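Local coordinates for protein flavodoxin (Bacillus cereus, PDB 6GAQ) that binds flavin mononucleotide and probably serves as a low-potential electron donor to a number of redox enzymes, at residues 9-15 with 56-62; 32-38 with 147-151; 48-54 with 81-87. One frame throughout, in Å; residues are numbered along the deposited sequence.

How the interactions relate
From the N terminus, residues 9-15 form the strand that 56-62 joins in interaction 1, closing a loop that holds helix 21-35 and strand 40-44. Residues 32-38, within that loop, wait until 147-151 near the C terminus to close interaction 2, so the two contacts cross. Interaction 3 starts there too, at 48-54, and ends at 81-87: it crosses interaction 1 and lies wholly within the span of interaction 2. Spatially, interaction 1 is sheet core. Interaction 2 joins two helices packed on the sheet face bearing Ile11 and Ile60, and interaction 3 joins two loops beside Leu12 and Ile59. Nearest atoms of interactions 2 and 3 are about 11 Å apart.

Interaction 1: 9-15 with 56-62; sequences AKILIAY and YDGIILG
Leu12 lies over the ring of Tyr56, its CB 3.3 Å from the ring centroid and 1° off the ring normal, a CH-pi contact centred on the face. With CG anti to the backbone N (chi1 152°), the leucine runs on past the CD2-CE2 side of the ring, where Leu12 CD2 comes to 3.7 Å from Tyr56 CE2. This pair sits at the N-terminal entrance of two neighbouring parallel strands of the flavodoxin fold, a five-stranded parallel sheet between helical layers. Strands 11-15 and 58-62 run at 14° to each other, in a register that pairs Ile11 with Gly58 and Tyr15 with Gly62.

The ladder begins at Lys10 O, which takes a nearly straight bond from Gly58 N at 2.8 Å and a weak, bent one from Asp57 N at 2.6 Å. Leu12 N then donates to Gly58 O, and Leu12 O accepts Ile60 N with the donor nearly along the C=O axis. Ala14 N to Ile60 O and Gly62 N to Ala14 O complete the run, and the CA-H groups of Ile11, Ile13 and Tyr15 point at the oxygens of Gly58, Ile60 and Gly62.

The two faces have different neighbours. Ile11 and Ile60 meet through CG2 and CG1 at 4.3 Å, under Leu33 of helix 21-35; the Leu12 and Ile59 side faces Met48 and Leu53. At the C-terminal end the ladder approaches the cofactor: the Tyr15 side chain is about 7 Å from the bound flavin mononucleotide, and Gly62 lies near Thr22, an FMN-binding residue. On the face shared with Leu12, Leu61 turns a methyl inward, so that its CD2 rests 3.9 Å from Ala14 CB.

Interaction 2: 32-38 with 147-151; sequences SLDAFDH and AIAFA
Ala147 O is met by Leu33 CD2 at 3.8 Å from across the contact while it accepts the helical hydrogen bond of Ala151 N at 3.0 Å. No hydrogen bond spans the two segments; they meet through van der Waals contacts, mostly of carbon. The contact joins the C-terminal end of helix 21-35, and the loop after it, to helix 137-152, two helices lying on the same face of the flavodoxin alpha/beta sandwich.

Small residues let the backbones come close: the CA atoms of Ser32 and Ala147 are 6.2 Å apart. Ser32 OG, swung anti to its own N (chi1 166°), lies 3.4 Å from Ala147 CB and also borders Ile148 CG1. One residue on, Leu33 CD2 touches Ala151 CB on one side and, at about a right angle to that, the edge of the Phe150 ring, with Leu33 CD2 to Phe150 CD2 at 4.2 Å. Leu33 and Phe150 both also touch Ile11 and Ile60, which places this seam directly on the sheet.

Farther out, Phe36, the first residue past the helix, turns its ring toward helix 137-152. Ala151 CB stands 3.7 Å from the centroid of the Phe36 ring, 18° off its normal, a CH-pi contact displaced toward the rim. Ile148 takes the edge of the same ring, with its CG1 4.2 Å from Phe36 CE1.

Interaction 3: 48-54 with 81-87; sequences MDAEELL and DLENIDL
Asp81 approaches Ala50 along its whole length. Its CB lies 4.1 Å from Ala50 CB, its CG is 3.8 Å from the same methyl, and its tip, OD2, accepts a hydrogen bond from Ala50 N at 3.2 Å. The carboxylate swings anti to the backbone N of Asp81 (chi1 -160°), which carries OD2 across to the 48-54 loop. The bond is fairly straight, 159° at the hydrogen, but the donor stands 60° out of the carboxylate plane. Ala50 opens the 3-10 segment 50-54, so Asp81 is joined to the start of a turn in the loop before strand 58-63.

Away from this bond the contact is mainly apolar. Leu82 CD2 touches Leu53 CD2 at 4.0 Å, the two side chains crossing at about a right angle, and it also borders Ala50 CB. Ile85 sets a methyl against a carbonyl oxygen, its CD1 lying 3.5 Å from Ala50 O. At the far end Leu54 CD2 and Leu87 CD2 meet at 3.7 Å, again nearly perpendicular. Leu53 and Leu87 both rest on Ile59, so this patch forms part of the packing on one face of the flavodoxin sheet.

The one hydrogen bond across the segments ties them at one end, with a modest geometry, and alanine, leucine and isoleucine side chains make most of the remaining contacts. Asp49 OD1 lies 5.0 Å from Asp81 OD2, a like charge that would tend to raise the proton affinity of Asp81, whereas the N-H of Ala50 would probably favour its anionic form.

Interaction 1: 9-15 with 56-62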
loop_
_atom_site.group_PDB
_atom_site.type_symbol
_atom_site.label_atom_id
_atom_site.label_comp_id
_atom_site.label_asym_id
_atom_site.label_seq_id
_atom_site.Cartn_x
_atom_site.Cartn_y
_atom_site.Cartn_z
ATOM N N ALA A 9 -10.026 -7.597 14.056
ATOM C CA ALA A 9 -9.250 -6.844 13.078
ATOM C C ALA A 9 -8.315 -7.768 12.307
ATOM O O ALA A 9 -7.750 -8.704 12.874
ATOM C CB ALA A 9 -8.464 -5.737 13.762
ATOM N N LYS A 10 -8.148 -7.505 11.011
ATOM C CA LYS A 10 -7.338 -8.384 10.176
ATOM C C LYS A 10 -6.393 -7.616 9.259
ATOM O O LYS A 10 -5.203 -7.490 9.559
ATOM C CB LYS A 10 -8.234 -9.303 9.348
ATOM C CG LYS A 10 -7.695 -10.712 9.251
ATOM C CD LYS A 10 -8.729 -11.672 8.717
ATOM C CE LYS A 10 -8.195 -13.084 8.769
ATOM N NZ LYS A 10 -6.749 -13.138 8.412
ATOM N N ILE A 11 -6.902 -7.118 8.135
ATOM C CA ILE A 11 -6.080 -6.477 7.115
ATOM C C ILE A 11 -6.432 -4.998 7.045
ATOM O O ILE A 11 -7.611 -4.627 7.047
ATOM C CB ILE A 11 -6.257 -7.152 5.740
ATOM C CG1 ILE A 11 -5.833 -8.620 5.814
ATOM C CG2 ILE A 11 -5.445 -6.425 4.679
ATOM C CD1 ILE A 11 -5.851 -9.332 4.478
ATOM N N LEU A 12 -5.402 -4.156 6.986
ATOM C CA LEU A 12 -5.561 -2.712 6.898
ATOM C C LEU A 12 -4.970 -2.207 5.590
ATOM O O LEU A 12 -3.870 -2.612 5.197
ATOM C CB LEU A 12 -4.886 -2.010 8.081
ATOM C CG LEU A 12 -4.380 -0.583 7.854
ATOM C CD1 LEU A 12 -5.537 0.406 7.811
ATOM C CD2 LEU A 12 -3.375 -0.191 8.925
ATOM N N ILE A 13 -5.703 -1.323 4.921
ATOM C CA ILE A 13 -5.251 -0.682 3.692
ATOM C C ILE A 13 -5.134 0.808 3.987
ATOM O O ILE A 13 -6.142 1.523 4.035
ATOM C CB ILE A 13 -6.195 -0.944 2.513
ATOM C CG1 ILE A 13 -6.323 -2.446 2.256
ATOM C CG2 ILE A 13 -5.695 -0.234 1.264
ATOM C CD1 ILE A 13 -7.360 -2.796 1.215
ATOM N N ALA A 14 -3.908 1.280 4.192
ATOM C CA ALA A 14 -3.631 2.695 4.404
ATOM C C ALA A 14 -3.036 3.268 3.124
ATOM O O ALA A 14 -2.001 2.790 2.650
ATOM C CB ALA A 14 -2.679 2.900 5.584
ATOM N N TYR A 15 -3.690 4.284 2.565
ATOM C CA TYR A 15 -3.305 4.820 1.269
ATOM C C TYR A 15 -3.165 6.334 1.328
ATOM O O TYR A 15 -3.850 7.013 2.098
ATOM C CB TYR A 15 -4.320 4.433 0.177
ATOM C CG TYR A 15 -5.657 5.133 0.282
ATOM C CD1 TYR A 15 -5.900 6.319 -0.402
ATOM C CD2 TYR A 15 -6.680 4.604 1.058
ATOM C CE1 TYR A 15 -7.120 6.961 -0.309
ATOM C CE2 TYR A 15 -7.904 5.239 1.156
ATOM C CZ TYR A 15 -8.120 6.417 0.470
ATOM O OH TYR A 15 -9.336 7.052 0.564
ATOM N N TYR A 56 -3.621 -5.204 13.550
ATOM C CA TYR A 56 -3.967 -5.986 12.375
ATOM C C TYR A 56 -3.030 -7.177 12.209
ATOM O O TYR A 56 -1.912 -7.200 12.728
ATOM C CB TYR A 56 -3.917 -5.112 11.120
ATOM C CG TYR A 56 -4.913 -3.978 11.127
ATOM C CD1 TYR A 56 -6.214 -4.170 10.683
ATOM C CD2 TYR A 56 -4.554 -2.715 11.580
ATOM C CE1 TYR A 56 -7.131 -3.137 10.688
ATOM C CE2 TYR A 56 -5.465 -1.674 11.589
ATOM C CZ TYR A 56 -6.752 -1.891 11.141
ATOM O OH TYR A 56 -7.662 -0.859 11.148
ATOM N N ASP A 57 -3.513 -8.179 11.473
ATOM C CA ASP A 57 -2.673 -9.290 11.049
ATOM C C ASP A 57 -1.981 -9.010 9.724
ATOM O O ASP A 57 -0.853 -9.469 9.509
ATOM C CB ASP A 57 -3.506 -10.571 10.931
ATOM C CG ASP A 57 -4.415 -10.787 12.125
ATOM O OD1 ASP A 57 -5.625 -10.494 12.015
ATOM O OD2 ASP A 57 -3.921 -11.253 13.174
ATOM N N GLY A 58 -2.631 -8.266 8.838
ATOM C CA GLY A 58 -2.018 -7.849 7.594
ATOM C C GLY A 58 -2.175 -6.359 7.395
ATOM O O GLY A 58 -3.130 -5.742 7.868
ATOM N N ILE A 59 -1.207 -5.774 6.692
ATOM C CA ILE A 59 -1.179 -4.338 6.439
ATOM C C ILE A 59 -0.729 -4.110 5.004
ATOM O O ILE A 59 0.325 -4.606 4.594
ATOM C CB ILE A 59 -0.243 -3.596 7.413
ATOM C CG1 ILE A 59 -0.730 -3.745 8.855
ATOM C CG2 ILE A 59 -0.138 -2.127 7.030
ATOM C CD1 ILE A 59 0.385 -3.965 9.851
ATOM N N ILE A 60 -1.516 -3.357 4.241
ATOM C CA ILE A 60 -1.183 -3.022 2.861
ATOM C C ILE A 60 -1.104 -1.507 2.759
ATOM O O ILE A 60 -2.119 -0.813 2.907
ATOM C CB ILE A 60 -2.202 -3.589 1.864
ATOM C CG1 ILE A 60 -2.355 -5.098 2.052
ATOM C CG2 ILE A 60 -1.771 -3.281 0.440
ATOM C CD1 ILE A 60 -3.275 -5.742 1.038
ATOM N N LEU A 61 0.093 -0.990 2.508
ATOM C CA LEU A 61 0.291 0.437 2.318
ATOM C C LEU A 61 0.209 0.787 0.838
ATOM O O LEU A 61 0.490 -0.038 -0.035
ATOM C CB LEU A 61 1.640 0.885 2.885
ATOM C CG LEU A 61 1.924 0.563 4.354
ATOM C CD1 LEU A 61 3.228 1.206 4.797
ATOM C CD2 LEU A 61 0.773 1.014 5.240
ATOM N N GLY A 62 -0.182 2.027 0.563
ATOM C CA GLY A 62 -0.278 2.506 -0.800
ATOM C C GLY A 62 -0.028 3.994 -0.903
ATOM O O GLY A 62 -0.509 4.766 -0.069
#

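Interaction 2: 32-38 with 147-151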
loop_
_atom_site.group_PDB
_atom_site.type_symbol
_atom_site.label_atom_id
_atom_site.label_comp_id
_atom_site.label_asym_id
_atom_site.label_seq_id
_atom_site.Cartn_x
_atom_site.Cartn_y
_atom_site.Cartn_z
ATOM N N SER A 32 -11.618 -7.268 -3.393
ATOM C CA SER A 32 -11.085 -8.623 -3.513
ATOM C C SER A 32 -10.867 -9.243 -2.140
ATOM O O SER A 32 -11.249 -10.393 -1.895
ATOM C CB SER A 32 -9.777 -8.612 -4.302
ATOM O OG SER A 32 -9.091 -9.844 -4.166
ATOM N N LEU A 33 -10.248 -8.488 -1.231
ATOM C CA LEU A 33 -10.035 -8.974 0.125
ATOM C C LEU A 33 -11.342 -9.152 0.883
ATOM O O LEU A 33 -11.366 -9.872 1.883
ATOM C CB LEU A 33 -9.116 -8.021 0.888
ATOM C CG LEU A 33 -7.644 -8.003 0.479
ATOM C CD1 LEU A 33 -6.884 -6.971 1.296
ATOM C CD2 LEU A 33 -7.030 -9.383 0.641
ATOM N N ASP A 34 -12.422 -8.501 0.441
ATOM C CA ASP A 34 -13.727 -8.733 1.051
ATOM C C ASP A 34 -14.256 -10.119 0.704
ATOM O O ASP A 34 -14.873 -10.782 1.545
ATOM C CB ASP A 34 -14.723 -7.668 0.593
ATOM C CG ASP A 34 -14.555 -6.352 1.322
ATOM O OD1 ASP A 34 -13.926 -6.335 2.401
ATOM O OD2 ASP A 34 -15.055 -5.330 0.807
ATOM N N ALA A 35 -14.028 -10.568 -0.534
ATOM C CA ALA A 35 -14.598 -11.832 -0.992
ATOM C C ALA A 35 -14.082 -13.004 -0.170
ATOM O O ALA A 35 -14.834 -13.938 0.133
ATOM C CB ALA A 35 -14.298 -12.032 -2.475
ATOM N N PHE A 36 -12.799 -12.988 0.177
ATOM C CA PHE A 36 -12.314 -13.812 1.274
ATOM C C PHE A 36 -12.783 -13.167 2.569
ATOM O O PHE A 36 -12.575 -11.971 2.780
ATOM C CB PHE A 36 -10.789 -13.922 1.250
ATOM C CG PHE A 36 -10.219 -14.227 -0.107
ATOM C CD1 PHE A 36 -9.893 -13.204 -0.983
ATOM C CD2 PHE A 36 -10.004 -15.537 -0.504
ATOM C CE1 PHE A 36 -9.369 -13.483 -2.231
ATOM C CE2 PHE A 36 -9.481 -15.821 -1.752
ATOM C CZ PHE A 36 -9.163 -14.793 -2.616
ATOM N N ASP A 37 -13.428 -13.943 3.435
ATOM C CA ASP A 37 -14.109 -13.337 4.574
ATOM C C ASP A 37 -13.139 -12.697 5.564
ATOM O O ASP A 37 -13.216 -12.941 6.773
ATOM C CB ASP A 37 -14.995 -14.373 5.266
ATOM C CG ASP A 37 -16.177 -14.785 4.405
ATOM O OD1 ASP A 37 -16.739 -13.914 3.708
ATOM O OD2 ASP A 37 -16.538 -15.980 4.417
ATOM N N HIS A 38 -12.243 -11.851 5.053
ATOM C CA HIS A 38 -11.322 -11.066 5.857
ATOM C C HIS A 38 -11.992 -9.774 6.318
ATOM O O HIS A 38 -12.987 -9.318 5.746
ATOM C CB HIS A 38 -10.059 -10.728 5.061
ATOM C CG HIS A 38 -9.185 -11.909 4.764
ATOM N ND1 HIS A 38 -8.966 -12.923 5.670
ATOM C CD2 HIS A 38 -8.466 -12.227 3.661
ATOM C CE1 HIS A 38 -8.153 -13.818 5.138
ATOM N NE2 HIS A 38 -7.836 -13.421 3.919
ATOM N N ALA A 147 -4.132 -8.573 -5.154
ATOM C CA ALA A 147 -4.903 -8.754 -3.929
ATOM C C ALA A 147 -5.164 -10.225 -3.630
ATOM O O ALA A 147 -5.202 -10.618 -2.459
ATOM C CB ALA A 147 -6.224 -7.990 -4.024
ATOM N N ILE A 148 -5.342 -11.048 -4.664
ATOM C CA ILE A 148 -5.612 -12.466 -4.444
ATOM C C ILE A 148 -4.369 -13.170 -3.914
ATOM O O ILE A 148 -4.453 -14.003 -3.003
ATOM C CB ILE A 148 -6.131 -13.116 -5.739
ATOM C CG1 ILE A 148 -7.583 -12.702 -5.995
ATOM C CG2 ILE A 148 -6.018 -14.632 -5.666
ATOM C CD1 ILE A 148 -8.087 -13.062 -7.375
ATOM N N ALA A 149 -3.197 -12.846 -4.468
ATOM C CA ALA A 149 -1.959 -13.448 -3.981
ATOM C C ALA A 149 -1.698 -13.069 -2.529
ATOM O O ALA A 149 -1.188 -13.882 -1.748
ATOM C CB ALA A 149 -0.786 -13.028 -4.865
ATOM N N PHE A 150 -2.039 -11.834 -2.149
ATOM C CA PHE A 150 -1.926 -11.434 -0.752
ATOM C C PHE A 150 -2.866 -12.247 0.126
ATOM O O PHE A 150 -2.500 -12.650 1.237
ATOM C CB PHE A 150 -2.216 -9.940 -0.612
ATOM C CG PHE A 150 -1.910 -9.384 0.749
ATOM C CD1 PHE A 150 -0.617 -9.024 1.090
ATOM C CD2 PHE A 150 -2.917 -9.213 1.685
ATOM C CE1 PHE A 150 -0.333 -8.509 2.342
ATOM C CE2 PHE A 150 -2.639 -8.696 2.936
ATOM C CZ PHE A 150 -1.345 -8.344 3.266
ATOM N N ALA A 151 -4.084 -12.503 -0.358
ATOM C CA ALA A 151 -5.024 -13.324 0.396
ATOM C C ALA A 151 -4.547 -14.766 0.501
ATOM O O ALA A 151 -4.821 -15.436 1.504
ATOM C CB ALA A 151 -6.407 -13.267 -0.249
#

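Interaction 3: 48-54 with 81-87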
loop_
_atom_site.group_PDB
_atom_site.type_symbol
_atom_site.label_atom_id
_atom_site.label_comp_id
_atom_site.label_asym_id
_atom_site.label_seq_id
_atom_site.Cartn_x
_atom_site.Cartn_y
_atom_site.Cartn_z
ATOM N N MET A 48 -2.586 9.898 10.408
ATOM C CA MET A 48 -2.799 8.574 10.972
ATOM C C MET A 48 -1.581 8.194 11.804
ATOM O O MET A 48 -0.477 8.050 11.266
ATOM C CB MET A 48 -3.037 7.555 9.858
ATOM C CG MET A 48 -3.072 6.107 10.308
ATOM S SD MET A 48 -3.237 4.987 8.904
ATOM C CE MET A 48 -3.437 3.419 9.744
ATOM N N ASP A 49 -1.780 8.049 13.111
ATOM C CA ASP A 49 -0.705 7.606 13.984
ATOM C C ASP A 49 -0.326 6.171 13.640
ATOM O O ASP A 49 -1.178 5.277 13.630
ATOM C CB ASP A 49 -1.134 7.717 15.446
ATOM C CG ASP A 49 -1.675 9.090 15.787
ATOM O OD1 ASP A 49 -0.873 9.969 16.165
ATOM O OD2 ASP A 49 -2.903 9.292 15.666
ATOM N N ALA A 50 0.958 5.953 13.352
ATOM C CA ALA A 50 1.426 4.657 12.875
ATOM C C ALA A 50 1.285 3.544 13.907
ATOM O O ALA A 50 1.510 2.379 13.564
ATOM C CB ALA A 50 2.885 4.761 12.426
ATOM N N GLU A 51 0.924 3.868 15.152
ATOM C CA GLU A 51 0.717 2.839 16.165
ATOM C C GLU A 51 -0.448 1.919 15.827
ATOM O O GLU A 51 -0.486 0.781 16.308
ATOM C CB GLU A 51 0.476 3.488 17.529
ATOM C CG GLU A 51 1.735 3.954 18.240
ATOM C CD GLU A 51 2.199 2.974 19.298
ATOM O OE1 GLU A 51 3.367 3.072 19.730
ATOM O OE2 GLU A 51 1.396 2.105 19.697
ATOM N N GLU A 52 -1.394 2.386 15.008
ATOM C CA GLU A 52 -2.617 1.637 14.745
ATOM C C GLU A 52 -2.368 0.331 13.999
ATOM O O GLU A 52 -3.232 -0.552 14.023
ATOM C CB GLU A 52 -3.592 2.505 13.946
ATOM C CG GLU A 52 -3.978 3.807 14.632
ATOM C CD GLU A 52 -4.681 4.772 13.695
ATOM O OE1 GLU A 52 -4.222 5.927 13.569
ATOM O OE2 GLU A 52 -5.694 4.374 13.079
ATOM N N LEU A 53 -1.214 0.188 13.343
ATOM C CA LEU A 53 -0.975 -0.971 12.488
ATOM C C LEU A 53 -0.850 -2.272 13.270
ATOM O O LEU A 53 -1.062 -3.345 12.698
ATOM C CB LEU A 53 0.287 -0.756 11.649
ATOM C CG LEU A 53 0.157 -0.032 10.305
ATOM C CD1 LEU A 53 -0.315 1.404 10.483
ATOM C CD2 LEU A 53 1.482 -0.071 9.560
ATOM N N LEU A 54 -0.518 -2.205 14.560
ATOM C CA LEU A 54 -0.234 -3.409 15.332
ATOM C C LEU A 54 -1.485 -4.180 15.732
ATOM O O LEU A 54 -1.364 -5.312 16.212
ATOM C CB LEU A 54 0.574 -3.041 16.573
ATOM C CG LEU A 54 1.783 -2.151 16.273
ATOM C CD1 LEU A 54 2.489 -1.720 17.549
ATOM C CD2 LEU A 54 2.735 -2.883 15.342
ATOM N N ASP A 81 6.966 8.394 10.671
ATOM C CA ASP A 81 6.234 7.983 11.864
ATOM C C ASP A 81 6.403 6.500 12.163
ATOM O O ASP A 81 6.263 6.093 13.322
ATOM C CB ASP A 81 4.749 8.311 11.701
ATOM C CG ASP A 81 4.014 8.372 13.022
ATOM O OD1 ASP A 81 4.673 8.281 14.078
ATOM O OD2 ASP A 81 2.773 8.514 13.002
ATOM N N LEU A 82 6.701 5.685 11.151
ATOM C CA LEU A 82 6.877 4.255 11.367
ATOM C C LEU A 82 8.147 3.927 12.138
ATOM O O LEU A 82 8.295 2.788 12.587
ATOM C CB LEU A 82 6.888 3.522 10.023
ATOM C CG LEU A 82 5.553 3.427 9.278
ATOM C CD1 LEU A 82 5.775 3.288 7.780
ATOM C CD2 LEU A 82 4.725 2.267 9.799
ATOM N N GLU A 83 9.043 4.902 12.328
ATOM C CA GLU A 83 10.377 4.631 12.859
ATOM C C GLU A 83 10.348 3.947 14.222
ATOM O O GLU A 83 11.302 3.249 14.583
ATOM C CB GLU A 83 11.168 5.942 12.943
ATOM C CG GLU A 83 12.601 5.811 13.448
ATOM C CD GLU A 83 13.488 5.016 12.512
ATOM O OE1 GLU A 83 13.255 5.062 11.286
ATOM O OE2 GLU A 83 14.421 4.343 13.003
ATOM N N ASN A 84 9.266 4.111 14.981
ATOM C CA ASN A 84 9.230 3.702 16.380
ATOM C C ASN A 84 8.169 2.642 16.655
ATOM O O ASN A 84 7.472 2.696 17.670
ATOM C CB ASN A 84 9.002 4.908 17.287
ATOM C CG ASN A 84 10.278 5.669 17.577
ATOM O OD1 ASN A 84 11.342 5.351 17.047
ATOM N ND2 ASN A 84 10.179 6.679 18.435
ATOM N N ILE A 85 8.032 1.653 15.773
ATOM C CA ILE A 85 7.122 0.536 16.013
ATOM C C ILE A 85 7.745 -0.748 15.487
ATOM O O ILE A 85 8.443 -0.746 14.466
ATOM C CB ILE A 85 5.732 0.758 15.375
ATOM C CG1 ILE A 85 5.856 1.261 13.938
ATOM C CG2 ILE A 85 4.891 1.702 16.217
ATOM C CD1 ILE A 85 4.646 0.942 13.098
ATOM N N ASP A 86 7.477 -1.849 16.188
ATOM C CA ASP A 86 7.961 -3.175 15.821
ATOM C C ASP A 86 6.846 -3.901 15.076
ATOM O O ASP A 86 5.796 -4.198 15.654
ATOM C CB ASP A 86 8.391 -3.953 17.064
ATOM C CG ASP A 86 9.065 -5.267 16.729
ATOM O OD1 ASP A 86 9.317 -5.527 15.533
ATOM O OD2 ASP A 86 9.340 -6.046 17.666
ATOM N N LEU A 87 7.076 -4.186 13.793
ATOM C CA LEU A 87 6.102 -4.866 12.951
ATOM C C LEU A 87 6.415 -6.348 12.775
ATOM O O LEU A 87 5.982 -6.952 11.788
ATOM C CB LEU A 87 6.016 -4.183 11.586
ATOM C CG LEU A 87 5.335 -2.815 11.545
ATOM C CD1 LEU A 87 5.624 -2.116 10.229
ATOM C CD2 LEU A 87 3.837 -2.955 11.762
#